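Local atomic coordinates of CELL division inhibitor (Pyrococcus furiosus, PDB entry 1G3Q), a protein that binds ADP and magnesium as a MinD-type P-loop protein of cell division and probably hydrolyses ATP. Residues Met1-Ser6 with Phe112-Ile117; Ala21-Ala26 with Val227-Glu232; Asp53-Thr58 with Val83-Val88; Met75-Asn80 with Glu209-Val214. All coordinates share one frame; numbering follows the deposited sequence.

Overall arrangement
Contact 1 (Met1-Ser6 with Phe112-Ile117) lies in the core, two neighbouring parallel strands of the sheet joined by backbone hydrogen bonds. Contact 2 lies above one face of that sheet, where helices 16-29 and 221-235 meet through leucine and alanine side chains without a hydrogen bond; Leu116 of contact 1 touches Leu23 and Ser24 of contact 2. Contacts 3 and 4 are loop contacts. Contact 3 is only partly buried, a proline and threonine packing just beyond strand 81-84, whereas contact 4, mostly buried, sets the edge and tip of a phenylalanine against Ile211 and Pro212. Contacts 3 and 4 touch through Val83 and Thr76, and contact 4 meets helix 16-29 of contact 2.

Contact 1: Met1-Ser6 with Phe112-Ile117; sequences MGRIIS and FDFILI
Arg3 and Phe114 point the same way from neighbouring strands, and the ring atom CE1 of Phe114 sits over one face of the Arg3 guanidinium, toward its rim. The nearest pair is Arg3 NH1 and Phe114 CE1 at 3.4 Å, NH1 coming in near the plane of the ring at its edge; the two planes are turned 53° apart. The arginine chain bends at chi3 (64°), and CD, NE and NH1 all stay close to Phe114 CE1, NE at 3.8 Å. Ile5 CD1 reaches the same ring edge, and Met1 SD lies obliquely to it, 4.7 Å from the Phe114 centroid, a Met-aromatic contact. The amino terminus, Met1 N, makes a salt bridge to Asp113 OD1 at 3.0 Å, using the anti lone pair of that oxygen. On the face carrying Ile4, its CG2 packs on Ile117 CD1 at 3.7 Å.

Behind these side chains runs a parallel ladder: Arg3 N to Asp113 O at 3.0 Å, then Ile115 N to Arg3 O, Ile5 N to Ile115 O and Ile117 N to Ile5 O, each 2.9 Å. Farther out, Glu136 forms a salt bridge with Arg3 NH2 and the carbonyl of Ile233 takes NH1, while Lys33 N binds Asp113 OD2. An alanine in place of Arg3 would probably leave Glu136 without its charged mate and open a gap beside the Phe114 ring. Helix 16-29 packs on the Phe114 and Leu116 face, helix 101-106 on the Ile4 and Ile115 face: the central, mostly parallel sheet of an alpha-beta-alpha P-loop NTPase.

Contact 2: Ala21-Ala26 with Val227-Glu232; sequences ANLSVA and VKLAEE
Leu23 and Ala26 belong to helix 16-29, the helix that follows the P-loop in a nucleotide-binding fold of this kind, and they meet the C-terminal helix 221-235 through Leu229 and Ala230. The axes of the two short segments approach to 8.8 Å at -70°, a steep crossing with a small area of touch. At its heart two alanines face each other, Ala26 CB and Ala230 CB being 3.6 Å apart, and their small size is consistent with the close approach of the axes.

Leu23 supplies the longer reach. Its chi1 (-178°) puts CG anti to the backbone N, and chi2 (55°) then carries CD1 to 3.6 Å from Ala230 CA; the same methyl also lies 4.2 Å from Leu229 CG. One branch of a single leucine thus touches two successive residues of the other helix. Val227 adds only its backbone, Ala26 CB standing 4.5 Å from Val227 CA.

No hydrogen bond joins the segments, so the contact rests on apolar packing alone. Beyond it, Leu23 also touches Ile233, farther along the same partner helix, and Leu116 of strand 114-118, which joins it to the sheet. Two helices laid over one face of a central sheet in this way form part of one outer helical layer of the alpha-beta-alpha sandwich.

Contact 3: Asp53-Thr58 with Val83-Val88; sequences DDPDVT and VLPGAV
Pro55 opens the contact against Pro85, the two rings sliding past each other in opposite directions. Its CB lies 3.8 Å from Pro85 CG and its own CG 3.9 Å from that same atom, so the tip of the Pro85 ring rests beside two carbons of Pro55. Tyr74 and Ser47 touch both prolines and continue the packing beyond the two segments.

Val57 turns its side chain away and takes part through its carbonyl, with Val57 O at 3.9 Å from Pro85 CG. Its N is held from outside by the hydroxyl of Tyr74, which steadies the chain as it comes round to the threonine.

Thr58 carries the larger share of the contact. It is the N-cap residue of helix 59-63, in a loop leading into that helix, while Pro85 to Ala87 form the exit from strand 81-84 of the central sheet; the pairing thus lays the start of a helix against the loop that leaves the strand. The hydroxyl stands between the backbone N and the carbonyl carbon (chi1 60°), from where OG1 accepts a weak hydrogen bond from His60 N and also lies 3.5 Å from Ala87 CB. The methyl CG2 meets the same stretch, 3.7 Å from Gly86 C, and CB approaches Pro85 O at 3.2 Å. Thr58 N is bound in turn by Asp61 OD2. His60 also touches Ala87. An alanine in place of Thr58 would probably deprive His60 N of its weak cap and open a gap along Gly86 and Ala87, where the methyl and hydroxyl had packed.

Contact 4: Met75-Asn80 with Glu209-Val214; sequences MTQFDN and EGIPAV
Phe78 and Pro212 reach toward each other tip to tip, Phe78 CZ lying 3.5 Å from Pro212 CD. The phenylalanine sits in the loop between strands 74-75 and 81-84, which starts with an ST turn: Thr76 OG1 accepts a hydrogen bond from Phe78 N at 3.0 Å. Facing it is a helix-to-helix link. Gly210, at positive phi, is the C-prime residue of the Schellman motif that ends helix 201-209, and Pro212 is the N-cap of helix 213-216. The contact therefore joins a sheet-edge loop to a turn between two helices.

Ile211 approaches the ring differently. Its side chain crosses that of Phe78 at about a right angle, and CG2 lies in the plane of the ring at its edge, 3.9 Å from Phe78 CE1. Pro212 CD comes in obliquely and is also 3.9 Å from Phe78 CE2, so the far end of the ring is met by two residues in succession. Phe78 CG is anti to the carbonyl carbon (chi1 -50°), starting the ring on its way to the turn.

One ring face is taken by a neighbour in its own loop: Gln77 CG stands 3.4 Å above the plane, over the centre. From there the Gln77 chain runs on, extended, and crosses Ile211 at about a right angle.

Pro212 also packs on Asn22 and Val25 of helix 16-29, while Lys215 of helix 213-216 touches Phe78. At the outer margin the Gln77 amide ends beside aliphatic carbon, its NE2 lying 3.8 Å from Ile211 CG1.

Contact 1: Met1-Ser6 with Phe112-Ile117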
loop_
_atom_site.group_PDB
_atom_site.type_symbol
_atom_site.label_atom_id
_atom_site.label_comp_id
_atom_site.label_asym_id
_atom_site.label_seq_id
_atom_site.Cartn_x
_atom_site.Cartn_y
_atom_site.Cartn_z
ATOM N N MET A 1 11.895 11.004 8.666
ATOM C CA MET A 1 10.641 11.698 8.244
ATOM C C MET A 1 9.440 11.181 9.035
ATOM O O MET A 1 8.640 11.962 9.545
ATOM C CB MET A 1 10.410 11.497 6.742
ATOM C CG MET A 1 11.457 12.181 5.871
ATOM S SD MET A 1 11.339 11.776 4.111
ATOM C CE MET A 1 9.963 12.853 3.593
ATOM N N GLY A 2 9.323 9.861 9.132
ATOM C CA GLY A 2 8.226 9.263 9.868
ATOM C C GLY A 2 6.845 9.500 9.285
ATOM O O GLY A 2 5.897 9.739 10.032
ATOM N N ARG A 3 6.719 9.444 7.962
ATOM C CA ARG A 3 5.422 9.636 7.318
ATOM C C ARG A 3 4.696 8.299 7.184
ATOM O O ARG A 3 5.179 7.385 6.509
ATOM C CB ARG A 3 5.585 10.259 5.929
ATOM C CG ARG A 3 6.069 11.701 5.938
ATOM C CD ARG A 3 6.303 12.210 4.522
ATOM N NE ARG A 3 5.078 12.252 3.726
ATOM C CZ ARG A 3 5.051 12.509 2.422
ATOM N NH1 ARG A 3 6.180 12.745 1.772
ATOM N NH2 ARG A 3 3.900 12.529 1.766
ATOM N N ILE A 4 3.537 8.189 7.823
ATOM C CA ILE A 4 2.757 6.958 7.765
ATOM C C ILE A 4 1.633 7.138 6.752
ATOM O O ILE A 4 0.695 7.912 6.965
ATOM C CB ILE A 4 2.188 6.600 9.151
ATOM C CG1 ILE A 4 3.319 6.622 10.186
ATOM C CG2 ILE A 4 1.553 5.205 9.116
ATOM C CD1 ILE A 4 2.891 6.204 11.592
ATOM N N ILE A 5 1.740 6.416 5.644
ATOM C CA ILE A 5 0.771 6.513 4.567
ATOM C C ILE A 5 -0.041 5.240 4.350
ATOM O O ILE A 5 0.517 4.166 4.109
ATOM C CB ILE A 5 1.484 6.852 3.244
ATOM C CG1 ILE A 5 2.380 8.084 3.436
ATOM C CG2 ILE A 5 0.459 7.080 2.149
ATOM C CD1 ILE A 5 3.195 8.453 2.196
ATOM N N SER A 6 -1.362 5.366 4.426
ATOM C CA SER A 6 -2.241 4.225 4.209
ATOM C C SER A 6 -2.567 4.113 2.721
ATOM O O SER A 6 -3.002 5.083 2.098
ATOM C CB SER A 6 -3.537 4.386 5.011
ATOM O OG SER A 6 -3.274 4.426 6.403
ATOM N N PHE A 112 11.543 5.103 10.678
ATOM C CA PHE A 112 11.472 5.086 9.217
ATOM C C PHE A 112 11.081 6.435 8.633
ATOM O O PHE A 112 10.452 7.249 9.305
ATOM C CB PHE A 112 10.445 4.043 8.759
ATOM C CG PHE A 112 10.777 2.642 9.178
ATOM C CD1 PHE A 112 11.634 1.858 8.411
ATOM C CD2 PHE A 112 10.275 2.122 10.366
ATOM C CE1 PHE A 112 11.989 0.578 8.824
ATOM C CE2 PHE A 112 10.625 0.841 10.790
ATOM C CZ PHE A 112 11.485 0.068 10.018
ATOM N N ASP A 113 11.455 6.660 7.377
ATOM C CA ASP A 113 11.104 7.889 6.679
ATOM C C ASP A 113 9.686 7.730 6.145
ATOM O O ASP A 113 8.907 8.685 6.108
ATOM C CB ASP A 113 12.057 8.142 5.510
ATOM C CG ASP A 113 13.458 8.467 5.967
ATOM O OD1 ASP A 113 13.586 9.238 6.937
ATOM O OD2 ASP A 113 14.424 7.968 5.358
ATOM N N PHE A 114 9.364 6.507 5.736
ATOM C CA PHE A 114 8.049 6.181 5.204
ATOM C C PHE A 114 7.580 4.828 5.715
ATOM O O PHE A 114 8.349 3.864 5.753
ATOM C CB PHE A 114 8.086 6.115 3.674
ATOM C CG PHE A 114 8.155 7.453 3.003
ATOM C CD1 PHE A 114 6.995 8.187 2.764
ATOM C CD2 PHE A 114 9.379 7.982 2.605
ATOM C CE1 PHE A 114 7.052 9.431 2.135
ATOM C CE2 PHE A 114 9.448 9.223 1.977
ATOM C CZ PHE A 114 8.281 9.949 1.741
ATOM N N ILE A 115 6.322 4.767 6.128
ATOM C CA ILE A 115 5.726 3.514 6.562
ATOM C C ILE A 115 4.507 3.418 5.661
ATOM O O ILE A 115 3.568 4.207 5.780
ATOM C CB ILE A 115 5.300 3.539 8.048
ATOM C CG1 ILE A 115 6.539 3.696 8.937
ATOM C CG2 ILE A 115 4.561 2.245 8.399
ATOM C CD1 ILE A 115 6.255 3.664 10.429
ATOM N N LEU A 116 4.534 2.477 4.727
ATOM C CA LEU A 116 3.424 2.328 3.798
ATOM C C LEU A 116 2.575 1.135 4.217
ATOM O O LEU A 116 3.058 0.004 4.250
ATOM C CB LEU A 116 3.963 2.148 2.377
ATOM C CG LEU A 116 5.010 3.194 1.962
ATOM C CD1 LEU A 116 5.468 2.931 0.528
ATOM C CD2 LEU A 116 4.413 4.601 2.076
ATOM N N ILE A 117 1.311 1.395 4.540
ATOM C CA ILE A 117 0.412 0.340 4.989
ATOM C C ILE A 117 -0.494 -0.194 3.886
ATOM O O ILE A 117 -1.352 0.522 3.370
ATOM C CB ILE A 117 -0.498 0.824 6.141
ATOM C CG1 ILE A 117 0.327 1.548 7.209
ATOM C CG2 ILE A 117 -1.218 -0.370 6.757
ATOM C CD1 ILE A 117 -0.524 2.341 8.205
#

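Contact 2: Ala21-Ala26 with Val227-Glu232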
loop_
_atom_site.group_PDB
_atom_site.type_symbol
_atom_site.label_atom_id
_atom_site.label_comp_id
_atom_site.label_asym_id
_atom_site.label_seq_id
_atom_site.Cartn_x
_atom_site.Cartn_y
_atom_site.Cartn_z
ATOM N N ALA A 21 4.123 -2.208 -2.648
ATOM C CA ALA A 21 5.409 -2.823 -2.967
ATOM C C ALA A 21 6.280 -1.987 -3.909
ATOM O O ALA A 21 7.453 -1.748 -3.620
ATOM C CB ALA A 21 5.187 -4.214 -3.561
ATOM N N ASN A 22 5.720 -1.547 -5.034
ATOM C CA ASN A 22 6.499 -0.752 -5.980
ATOM C C ASN A 22 6.907 0.613 -5.431
ATOM O O ASN A 22 8.039 1.053 -5.638
ATOM C CB ASN A 22 5.743 -0.576 -7.300
ATOM C CG ASN A 22 5.791 -1.825 -8.169
ATOM O OD1 ASN A 22 4.956 -2.722 -8.041
ATOM N ND2 ASN A 22 6.784 -1.893 -9.045
ATOM N N LEU A 23 5.995 1.282 -4.731
ATOM C CA LEU A 23 6.309 2.587 -4.157
ATOM C C LEU A 23 7.410 2.430 -3.106
ATOM O O LEU A 23 8.316 3.258 -3.015
ATOM C CB LEU A 23 5.057 3.214 -3.529
ATOM C CG LEU A 23 5.213 4.610 -2.912
ATOM C CD1 LEU A 23 5.780 5.581 -3.950
ATOM C CD2 LEU A 23 3.854 5.092 -2.409
ATOM N N SER A 24 7.334 1.361 -2.315
ATOM C CA SER A 24 8.345 1.106 -1.293
ATOM C C SER A 24 9.737 1.007 -1.909
ATOM O O SER A 24 10.687 1.646 -1.440
ATOM C CB SER A 24 8.051 -0.201 -0.548
ATOM O OG SER A 24 6.905 -0.092 0.272
ATOM N N VAL A 25 9.856 0.192 -2.953
ATOM C CA VAL A 25 11.135 -0.006 -3.619
ATOM C C VAL A 25 11.611 1.273 -4.309
ATOM O O VAL A 25 12.798 1.601 -4.258
ATOM C CB VAL A 25 11.055 -1.161 -4.650
ATOM C CG1 VAL A 25 12.405 -1.348 -5.331
ATOM C CG2 VAL A 25 10.654 -2.462 -3.945
ATOM N N ALA A 26 10.691 1.989 -4.949
ATOM C CA ALA A 26 11.041 3.235 -5.623
ATOM C C ALA A 26 11.597 4.239 -4.610
ATOM O O ALA A 26 12.642 4.850 -4.839
ATOM C CB ALA A 26 9.818 3.818 -6.329
ATOM N N VAL A 227 8.140 5.243 -10.518
ATOM C CA VAL A 227 9.269 6.085 -10.141
ATOM C C VAL A 227 8.763 7.523 -10.031
ATOM O O VAL A 227 9.126 8.243 -9.102
ATOM C CB VAL A 227 10.410 6.017 -11.184
ATOM C CG1 VAL A 227 11.481 7.053 -10.856
ATOM C CG2 VAL A 227 11.031 4.621 -11.184
ATOM N N LYS A 228 7.916 7.928 -10.977
ATOM C CA LYS A 228 7.347 9.274 -10.966
ATOM C C LYS A 228 6.436 9.449 -9.756
ATOM O O LYS A 228 6.427 10.508 -9.130
ATOM C CB LYS A 228 6.562 9.545 -12.253
ATOM C CG LYS A 228 7.440 9.658 -13.491
ATOM C CD LYS A 228 6.644 10.107 -14.707
ATOM C CE LYS A 228 7.542 10.235 -15.935
ATOM N NZ LYS A 228 6.813 10.782 -17.120
ATOM N N LEU A 229 5.675 8.409 -9.423
ATOM C CA LEU A 229 4.794 8.476 -8.262
ATOM C C LEU A 229 5.623 8.722 -7.003
ATOM O O LEU A 229 5.259 9.541 -6.159
ATOM C CB LEU A 229 3.999 7.174 -8.092
ATOM C CG LEU A 229 3.148 7.145 -6.811
ATOM C CD1 LEU A 229 2.065 8.223 -6.895
ATOM C CD2 LEU A 229 2.514 5.775 -6.617
ATOM N N ALA A 230 6.734 8.001 -6.877
ATOM C CA ALA A 230 7.613 8.144 -5.721
ATOM C C ALA A 230 8.105 9.584 -5.625
ATOM O O ALA A 230 8.194 10.149 -4.538
ATOM C CB ALA A 230 8.794 7.196 -5.838
ATOM N N GLU A 231 8.425 10.169 -6.775
ATOM C CA GLU A 231 8.895 11.547 -6.824
ATOM C C GLU A 231 7.792 12.462 -6.290
ATOM O O GLU A 231 8.043 13.327 -5.451
ATOM C CB GLU A 231 9.240 11.934 -8.263
ATOM C CG GLU A 231 10.049 13.217 -8.388
ATOM C CD GLU A 231 10.202 13.674 -9.827
ATOM O OE1 GLU A 231 10.383 12.808 -10.711
ATOM O OE2 GLU A 231 10.150 14.898 -10.073
ATOM N N GLU A 232 6.569 12.258 -6.773
ATOM C CA GLU A 232 5.428 13.063 -6.343
ATOM C C GLU A 232 5.154 12.941 -4.848
ATOM O O GLU A 232 4.907 13.942 -4.172
ATOM C CB GLU A 232 4.169 12.666 -7.118
ATOM C CG GLU A 232 4.155 13.097 -8.573
ATOM C CD GLU A 232 4.333 14.599 -8.738
ATOM O OE1 GLU A 232 3.695 15.364 -7.979
ATOM O OE2 GLU A 232 5.104 15.012 -9.632
#

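Contact 3: Asp53-Thr58 with Val83-Val88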
loop_
_atom_site.group_PDB
_atom_site.type_symbol
_atom_site.label_atom_id
_atom_site.label_comp_id
_atom_site.label_asym_id
_atom_site.label_seq_id
_atom_site.Cartn_x
_atom_site.Cartn_y
_atom_site.Cartn_z
ATOM N N ASP A 53 9.622 -14.702 1.838
ATOM C CA ASP A 53 8.646 -15.776 1.938
ATOM C C ASP A 53 8.642 -16.651 3.178
ATOM O O ASP A 53 7.715 -17.429 3.367
ATOM C CB ASP A 53 8.781 -16.687 0.714
ATOM C CG ASP A 53 9.163 -15.925 -0.543
ATOM O OD1 ASP A 53 8.523 -14.892 -0.838
ATOM O OD2 ASP A 53 10.103 -16.364 -1.242
ATOM N N ASP A 54 9.639 -16.513 4.040
ATOM C CA ASP A 54 9.726 -17.400 5.191
ATOM C C ASP A 54 9.676 -16.822 6.614
ATOM O O ASP A 54 10.071 -17.500 7.560
ATOM C CB ASP A 54 11.009 -18.218 5.025
ATOM C CG ASP A 54 10.912 -19.579 5.644
ATOM O OD1 ASP A 54 9.862 -20.235 5.468
ATOM O OD2 ASP A 54 11.889 -19.997 6.293
ATOM N N PRO A 55 9.156 -15.597 6.795
ATOM C CA PRO A 55 9.124 -15.043 8.154
ATOM C C PRO A 55 8.390 -15.876 9.207
ATOM O O PRO A 55 7.238 -16.252 9.020
ATOM C CB PRO A 55 8.479 -13.676 7.948
ATOM C CG PRO A 55 7.496 -13.951 6.851
ATOM C CD PRO A 55 8.314 -14.796 5.884
ATOM N N ASP A 56 9.063 -16.152 10.321
ATOM C CA ASP A 56 8.452 -16.921 11.402
ATOM C C ASP A 56 7.588 -16.044 12.302
ATOM O O ASP A 56 6.666 -16.534 12.957
ATOM C CB ASP A 56 9.516 -17.584 12.275
ATOM C CG ASP A 56 10.293 -18.654 11.546
ATOM O OD1 ASP A 56 9.876 -19.062 10.442
ATOM O OD2 ASP A 56 11.320 -19.097 12.094
ATOM N N VAL A 57 7.901 -14.752 12.346
ATOM C CA VAL A 57 7.165 -13.816 13.189
ATOM C C VAL A 57 6.504 -12.769 12.304
ATOM O O VAL A 57 7.156 -12.171 11.451
ATOM C CB VAL A 57 8.103 -13.109 14.189
ATOM C CG1 VAL A 57 7.286 -12.268 15.157
ATOM C CG2 VAL A 57 8.933 -14.143 14.943
ATOM N N THR A 58 5.210 -12.547 12.518
ATOM C CA THR A 58 4.464 -11.600 11.703
ATOM C C THR A 58 3.679 -10.585 12.517
ATOM O O THR A 58 3.622 -10.648 13.744
ATOM C CB THR A 58 3.446 -12.335 10.810
ATOM O OG1 THR A 58 2.530 -13.052 11.646
ATOM C CG2 THR A 58 4.145 -13.322 9.877
ATOM N N VAL A 83 10.202 -4.926 5.775
ATOM C CA VAL A 83 8.813 -5.351 5.749
ATOM C C VAL A 83 8.330 -5.891 7.089
ATOM O O VAL A 83 9.093 -6.491 7.855
ATOM C CB VAL A 83 8.590 -6.416 4.634
ATOM C CG1 VAL A 83 9.455 -7.637 4.901
ATOM C CG2 VAL A 83 7.106 -6.811 4.545
ATOM N N LEU A 84 7.062 -5.610 7.376
ATOM C CA LEU A 84 6.367 -6.076 8.575
ATOM C C LEU A 84 5.324 -6.967 7.907
ATOM O O LEU A 84 4.246 -6.510 7.533
ATOM C CB LEU A 84 5.700 -4.898 9.302
ATOM C CG LEU A 84 4.795 -5.204 10.504
ATOM C CD1 LEU A 84 5.462 -6.210 11.406
ATOM C CD2 LEU A 84 4.490 -3.916 11.269
ATOM N N PRO A 85 5.655 -8.254 7.724
ATOM C CA PRO A 85 4.802 -9.256 7.081
ATOM C C PRO A 85 3.586 -9.750 7.843
ATOM O O PRO A 85 3.517 -9.658 9.059
ATOM C CB PRO A 85 5.781 -10.386 6.797
ATOM C CG PRO A 85 6.616 -10.375 8.057
ATOM C CD PRO A 85 6.868 -8.884 8.284
ATOM N N GLY A 86 2.626 -10.281 7.096
ATOM C CA GLY A 86 1.428 -10.826 7.700
ATOM C C GLY A 86 1.454 -12.336 7.538
ATOM O O GLY A 86 2.066 -12.848 6.599
ATOM N N ALA A 87 0.815 -13.054 8.454
ATOM C CA ALA A 87 0.767 -14.508 8.371
ATOM C C ALA A 87 -0.361 -14.862 7.411
ATOM O O ALA A 87 -1.273 -14.060 7.204
ATOM C CB ALA A 87 0.494 -15.113 9.754
ATOM N N VAL A 88 -0.299 -16.051 6.815
ATOM C CA VAL A 88 -1.343 -16.470 5.887
ATOM C C VAL A 88 -2.330 -17.466 6.498
ATOM O O VAL A 88 -3.481 -17.538 6.066
ATOM C CB VAL A 88 -0.749 -17.117 4.608
ATOM C CG1 VAL A 88 0.123 -16.108 3.856
ATOM C CG2 VAL A 88 0.059 -18.347 4.977
#

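Contact 4: Met75-Asn80 with Glu209-Val214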
loop_
_atom_site.group_PDB
_atom_site.type_symbol
_atom_site.label_atom_id
_atom_site.label_comp_id
_atom_site.label_asym_id
_atom_site.label_seq_id
_atom_site.Cartn_x
_atom_site.Cartn_y
_atom_site.Cartn_z
ATOM N N MET A 75 14.328 -7.643 6.781
ATOM C CA MET A 75 15.045 -6.987 5.696
ATOM C C MET A 75 14.405 -7.535 4.428
ATOM O O MET A 75 13.675 -8.527 4.475
ATOM C CB MET A 75 16.515 -7.423 5.682
ATOM C CG MET A 75 16.686 -8.895 5.239
ATOM S SD MET A 75 18.392 -9.510 5.011
ATOM C CE MET A 75 18.691 -9.119 3.269
ATOM N N THR A 76 14.673 -6.885 3.302
ATOM C CA THR A 76 14.203 -7.363 2.009
ATOM C C THR A 76 15.463 -7.252 1.158
ATOM O O THR A 76 16.466 -6.698 1.611
ATOM C CB THR A 76 13.110 -6.472 1.386
ATOM O OG1 THR A 76 13.687 -5.231 0.967
ATOM C CG2 THR A 76 11.992 -6.213 2.387
ATOM N N GLN A 77 15.422 -7.770 -0.062
ATOM C CA GLN A 77 16.585 -7.707 -0.937
ATOM C C GLN A 77 16.754 -6.308 -1.527
ATOM O O GLN A 77 17.670 -6.063 -2.304
ATOM C CB GLN A 77 16.428 -8.718 -2.071
ATOM C CG GLN A 77 15.352 -8.337 -3.074
ATOM C CD GLN A 77 14.900 -9.513 -3.909
ATOM O OE1 GLN A 77 14.140 -10.367 -3.442
ATOM N NE2 GLN A 77 15.372 -9.574 -5.146
ATOM N N PHE A 78 15.872 -5.389 -1.148
ATOM C CA PHE A 78 15.918 -4.032 -1.675
ATOM C C PHE A 78 16.512 -3.028 -0.699
ATOM O O PHE A 78 16.209 -3.045 0.502
ATOM C CB PHE A 78 14.507 -3.609 -2.089
ATOM C CG PHE A 78 13.823 -4.621 -2.962
ATOM C CD1 PHE A 78 14.212 -4.791 -4.284
ATOM C CD2 PHE A 78 12.849 -5.462 -2.439
ATOM C CE1 PHE A 78 13.645 -5.786 -5.073
ATOM C CE2 PHE A 78 12.274 -6.464 -3.220
ATOM C CZ PHE A 78 12.673 -6.627 -4.536
ATOM N N ASP A 79 17.369 -2.159 -1.231
ATOM C CA ASP A 79 18.028 -1.136 -0.430
ATOM C C ASP A 79 17.045 -0.245 0.299
ATOM O O ASP A 79 16.145 0.330 -0.315
ATOM C CB ASP A 79 18.913 -0.238 -1.304
ATOM C CG ASP A 79 20.162 -0.936 -1.786
ATOM O OD1 ASP A 79 20.443 -2.057 -1.315
ATOM O OD2 ASP A 79 20.870 -0.352 -2.629
ATOM N N ASN A 80 17.234 -0.141 1.610
ATOM C CA ASN A 80 16.414 0.711 2.465
ATOM C C ASN A 80 14.955 0.292 2.610
ATOM O O ASN A 80 14.128 1.069 3.092
ATOM C CB ASN A 80 16.485 2.157 1.960
ATOM C CG ASN A 80 17.915 2.643 1.794
ATOM O OD1 ASN A 80 18.722 2.553 2.719
ATOM N ND2 ASN A 80 18.234 3.161 0.610
ATOM N N GLU A 209 7.076 -12.793 -9.714
ATOM C CA GLU A 209 8.508 -12.972 -9.497
ATOM C C GLU A 209 8.933 -12.689 -8.058
ATOM O O GLU A 209 9.956 -13.193 -7.596
ATOM C CB GLU A 209 9.285 -12.044 -10.435
ATOM C CG GLU A 209 10.793 -12.182 -10.366
ATOM C CD GLU A 209 11.274 -13.510 -10.900
ATOM O OE1 GLU A 209 10.577 -14.089 -11.755
ATOM O OE2 GLU A 209 12.354 -13.966 -10.481
ATOM N N GLY A 210 8.155 -11.884 -7.346
ATOM C CA GLY A 210 8.541 -11.552 -5.984
ATOM C C GLY A 210 9.523 -10.393 -6.018
ATOM O O GLY A 210 10.276 -10.157 -5.070
ATOM N N ILE A 211 9.524 -9.675 -7.136
ATOM C CA ILE A 211 10.389 -8.512 -7.320
ATOM C C ILE A 211 9.548 -7.465 -8.037
ATOM O O ILE A 211 9.206 -7.640 -9.207
ATOM C CB ILE A 211 11.609 -8.831 -8.212
ATOM C CG1 ILE A 211 12.436 -9.967 -7.604
ATOM C CG2 ILE A 211 12.474 -7.581 -8.362
ATOM C CD1 ILE A 211 13.569 -10.457 -8.526
ATOM N N PRO A 212 9.194 -6.372 -7.344
ATOM C CA PRO A 212 8.379 -5.315 -7.956
ATOM C C PRO A 212 8.929 -4.847 -9.298
ATOM O O PRO A 212 10.134 -4.632 -9.449
ATOM C CB PRO A 212 8.391 -4.218 -6.896
ATOM C CG PRO A 212 8.413 -5.016 -5.614
ATOM C CD PRO A 212 9.465 -6.071 -5.928
ATOM N N ALA A 213 8.031 -4.690 -10.264
ATOM C CA ALA A 213 8.402 -4.264 -11.606
ATOM C C ALA A 213 9.298 -3.034 -11.638
ATOM O O ALA A 213 10.159 -2.916 -12.510
ATOM C CB ALA A 213 7.147 -4.014 -12.435
ATOM N N VAL A 214 9.112 -2.120 -10.691
ATOM C CA VAL A 214 9.918 -0.908 -10.676
ATOM C C VAL A 214 11.403 -1.256 -10.711
ATOM O O VAL A 214 12.199 -0.518 -11.286
ATOM C CB VAL A 214 9.594 -0.014 -9.441
ATOM C CG1 VAL A 214 10.041 -0.690 -8.161
ATOM C CG2 VAL A 214 10.263 1.347 -9.593
#